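Local coordinates for phosphate-specific transport system accessory protein PhoU homolog (Streptococcus pneumoniae, PDB 2I0M) that probably takes part in regulating phosphate uptake as a cytoplasmic, zinc-binding homodimer of the PhoU family, at residues Q14-L19 and M84-D89. Sequence-based numbering, arbitrary orientation.
Sequences QSFLGL and MSSCSD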
ATOM      1  N   GLN A  14      21.392  -1.712  -9.150  1.00 42.01           N
ATOM      2  CA  GLN A  14      21.126  -2.542 -10.321  1.00 42.28           C
ATOM      3  C   GLN A  14      20.298  -3.768  -9.964  1.00 42.24           C
ATOM      4  O   GLN A  14      19.435  -4.177 -10.753  1.00 42.51           O
ATOM      5  CB  GLN A  14      22.422  -2.943 -11.056  1.00 41.53           C
ATOM      6  CG  GLN A  14      23.037  -1.819 -11.907  1.00 41.27           C
ATOM      7  CD  GLN A  14      22.097  -1.285 -12.995  1.00 40.10           C
ATOM      8  OE1 GLN A  14      21.828  -0.084 -13.069  1.00 40.73           O
ATOM      9  NE2 GLN A  14      21.604  -2.178 -13.834  1.00 37.67           N
ATOM     10  N   SER A  15      20.567  -4.349  -8.790  1.00 41.76           N
ATOM     11  CA  SER A  15      19.743  -5.433  -8.244  1.00 42.05           C
ATOM     12  C   SER A  15      18.279  -5.015  -8.152  1.00 41.52           C
ATOM     13  O   SER A  15      17.390  -5.767  -8.547  1.00 42.05           O
ATOM     14  CB  SER A  15      20.225  -5.850  -6.846  1.00 42.21           C
ATOM     15  OG  SER A  15      21.471  -6.520  -6.909  1.00 44.38           O
ATOM     16  N   PHE A  16      18.053  -3.811  -7.628  1.00 41.15           N
ATOM     17  CA  PHE A  16      16.722  -3.232  -7.446  1.00 40.59           C
ATOM     18  C   PHE A  16      15.994  -2.954  -8.777  1.00 40.69           C
ATOM     19  O   PHE A  16      14.819  -3.287  -8.922  1.00 40.96           O
ATOM     20  CB  PHE A  16      16.838  -1.973  -6.565  1.00 40.42           C
ATOM     21  CG  PHE A  16      15.603  -1.123  -6.553  1.00 40.96           C
ATOM     22  CD1 PHE A  16      15.521   0.006  -7.363  1.00 39.77           C
ATOM     23  CD2 PHE A  16      14.508  -1.462  -5.738  1.00 41.12           C
ATOM     24  CE1 PHE A  16      14.383   0.777  -7.369  1.00 41.91           C
ATOM     25  CE2 PHE A  16      13.353  -0.693  -5.750  1.00 40.88           C
ATOM     26  CZ  PHE A  16      13.287   0.437  -6.550  1.00 40.48           C
ATOM     27  N   LEU A  17      16.693  -2.365  -9.748  1.00 40.47           N
ATOM     28  CA  LEU A  17      16.137  -2.192 -11.105  1.00 40.59           C
ATOM     29  C   LEU A  17      15.806  -3.524 -11.796  1.00 40.43           C
ATOM     30  O   LEU A  17      14.758  -3.640 -12.456  1.00 39.99           O
ATOM     31  CB  LEU A  17      17.059  -1.335 -11.997  1.00 40.10           C
ATOM     32  CG  LEU A  17      17.403   0.052 -11.439  1.00 39.27           C
ATOM     33  CD1 LEU A  17      18.373   0.735 -12.373  1.00 37.48           C
ATOM     34  CD2 LEU A  17      16.183   0.905 -11.237  1.00 37.32           C
ATOM     35  N   GLY A  18      16.694  -4.513 -11.630  1.00 40.48           N
ATOM     36  CA  GLY A  18      16.430  -5.905 -12.032  1.00 40.73           C
ATOM     37  C   GLY A  18      15.099  -6.404 -11.479  1.00 41.25           C
ATOM     38  O   GLY A  18      14.263  -6.902 -12.228  1.00 41.91           O
ATOM     39  N   LEU A  19      14.885  -6.236 -10.173  1.00 40.82           N
ATOM     40  CA  LEU A  19      13.614  -6.584  -9.557  1.00 40.90           C
ATOM     41  C   LEU A  19      12.454  -5.827 -10.197  1.00 41.23           C
ATOM     42  O   LEU A  19      11.422  -6.415 -10.476  1.00 40.87           O
ATOM     43  CB  LEU A  19      13.629  -6.280  -8.057  1.00 40.05           C
ATOM     44  CG  LEU A  19      13.122  -7.308  -7.038  1.00 41.16           C
ATOM     45  CD1 LEU A  19      12.570  -6.636  -5.730  1.00 36.71           C
ATOM     46  CD2 LEU A  19      12.148  -8.384  -7.609  1.00 39.73           C
ATOM     47  N   MET A  84      15.577  -0.409   0.314  1.00 46.10           N
ATOM     48  CA  MET A  84      14.866  -1.322   1.220  1.00 47.76           C
ATOM     49  C   MET A  84      13.370  -1.093   1.166  1.00 47.38           C
ATOM     50  O   MET A  84      12.595  -2.027   1.023  1.00 47.48           O
ATOM     51  CB  MET A  84      15.342  -1.153   2.656  1.00 47.66           C
ATOM     52  CG  MET A  84      16.706  -1.743   2.930  1.00 49.20           C
ATOM     53  SD  MET A  84      16.987  -2.043   4.698  1.00 50.35           S
ATOM     54  CE  MET A  84      18.708  -1.637   4.838  1.00 49.51           C
ATOM     55  N   SER A  85      12.983   0.172   1.241  1.00 47.68           N
ATOM     56  CA  SER A  85      11.587   0.569   1.203  1.00 47.66           C
ATOM     57  C   SER A  85      10.958   0.340  -0.170  1.00 47.21           C
ATOM     58  O   SER A  85       9.828  -0.098  -0.262  1.00 47.69           O
ATOM     59  CB  SER A  85      11.480   2.040   1.615  1.00 48.14           C
ATOM     60  OG  SER A  85      10.381   2.667   0.968  1.00 51.32           O
ATOM     61  N   SER A  86      11.694   0.629  -1.237  1.00 46.36           N
ATOM     62  CA  SER A  86      11.162   0.512  -2.577  1.00 46.32           C
ATOM     63  C   SER A  86      11.067  -0.940  -3.073  1.00 46.49           C
ATOM     64  O   SER A  86      10.187  -1.269  -3.862  1.00 46.03           O
ATOM     65  CB  SER A  86      11.978   1.363  -3.567  1.00 46.19           C
ATOM     66  OG  SER A  86      11.865   2.752  -3.297  1.00 46.22           O
ATOM     67  N   CYS A  87      11.964  -1.813  -2.628  1.00 46.94           N
ATOM     68  CA  CYS A  87      11.915  -3.194  -3.127  1.00 47.38           C
ATOM     69  C   CYS A  87      10.677  -3.925  -2.568  1.00 46.50           C
ATOM     70  O   CYS A  87      10.038  -4.708  -3.264  1.00 46.54           O
ATOM     71  CB  CYS A  87      13.242  -3.934  -2.918  1.00 46.80           C
ATOM     72  SG  CYS A  87      13.600  -4.359  -1.239  1.00 53.92           S
ATOM     73  N   SER A  88      10.322  -3.592  -1.331  1.00 46.03           N
ATOM     74  CA  SER A  88       9.051  -3.966  -0.702  1.00 45.54           C
ATOM     75  C   SER A  88       7.773  -3.508  -1.435  1.00 44.76           C
ATOM     76  O   SER A  88       6.820  -4.277  -1.570  1.00 44.65           O
ATOM     77  CB  SER A  88       9.028  -3.437   0.731  1.00 45.45           C
ATOM     78  OG  SER A  88       7.753  -3.637   1.307  1.00 47.48           O
ATOM     79  N   ASP A  89       7.740  -2.256  -1.869  1.00 44.34           N
ATOM     80  CA  ASP A  89       6.631  -1.735  -2.668  1.00 44.37           C
ATOM     81  C   ASP A  89       6.527  -2.512  -3.992  1.00 44.11           C
ATOM     82  O   ASP A  89       5.437  -2.750  -4.520  1.00 43.04           O
ATOM     83  CB  ASP A  89       6.847  -0.237  -2.974  1.00 44.93           C
ATOM     84  CG  ASP A  89       6.591   0.667  -1.776  1.00 45.85           C
ATOM     85  OD1 ASP A  89       5.999   0.225  -0.773  1.00 51.07           O
ATOM     86  OD2 ASP A  89       6.956   1.857  -1.840  1.00 49.90           O
TER
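The ring of F16 reaches across to the backbone of the neighbouring helix where S86 passes into C87. Its leading atom, CE2, lies 3.3 Å from S86 CB, and CZ is nearly as near; the serine methylene approaches this corner of the ring obliquely. The C87 amide lies at the ring edge, close to its plane, with C87 N 3.6 Å from F16 CE2. With CG anti to the backbone N (chi1 167°), the phenyl group extends from helix 5-35 toward helix 74-105. L19, one turn further on, adds a second apolar touch: its CD1 comes within 4.0 Å of C87 CB, and F16 CD2 stands at the same distance from that carbon, which both side chains share.

The two segments run nearly parallel, at 14° with axes 10.3 Å apart, in the all-helical bundle of this PhoU-family chain; helix 39-66 comes between them in sequence. The contact is buried, and its side-chain packing is apolar, with the peptide between S86 and C87 against the ring edge. The hydroxyl of S86 is satisfied within its own helix by a hydrogen bond from OG to S82 O.

Further out, I52 and I59 of helix 39-66 pack against L19, I83 and L90 of helix 74-105 also touch F16, and the ring of F137 meets that of F16 with the planes inclined at about 45°. I200 of helix 177-209 packs on S86, joining this contact to the C-terminal half, and D89 forms a salt bridge with R92 of the second subunit.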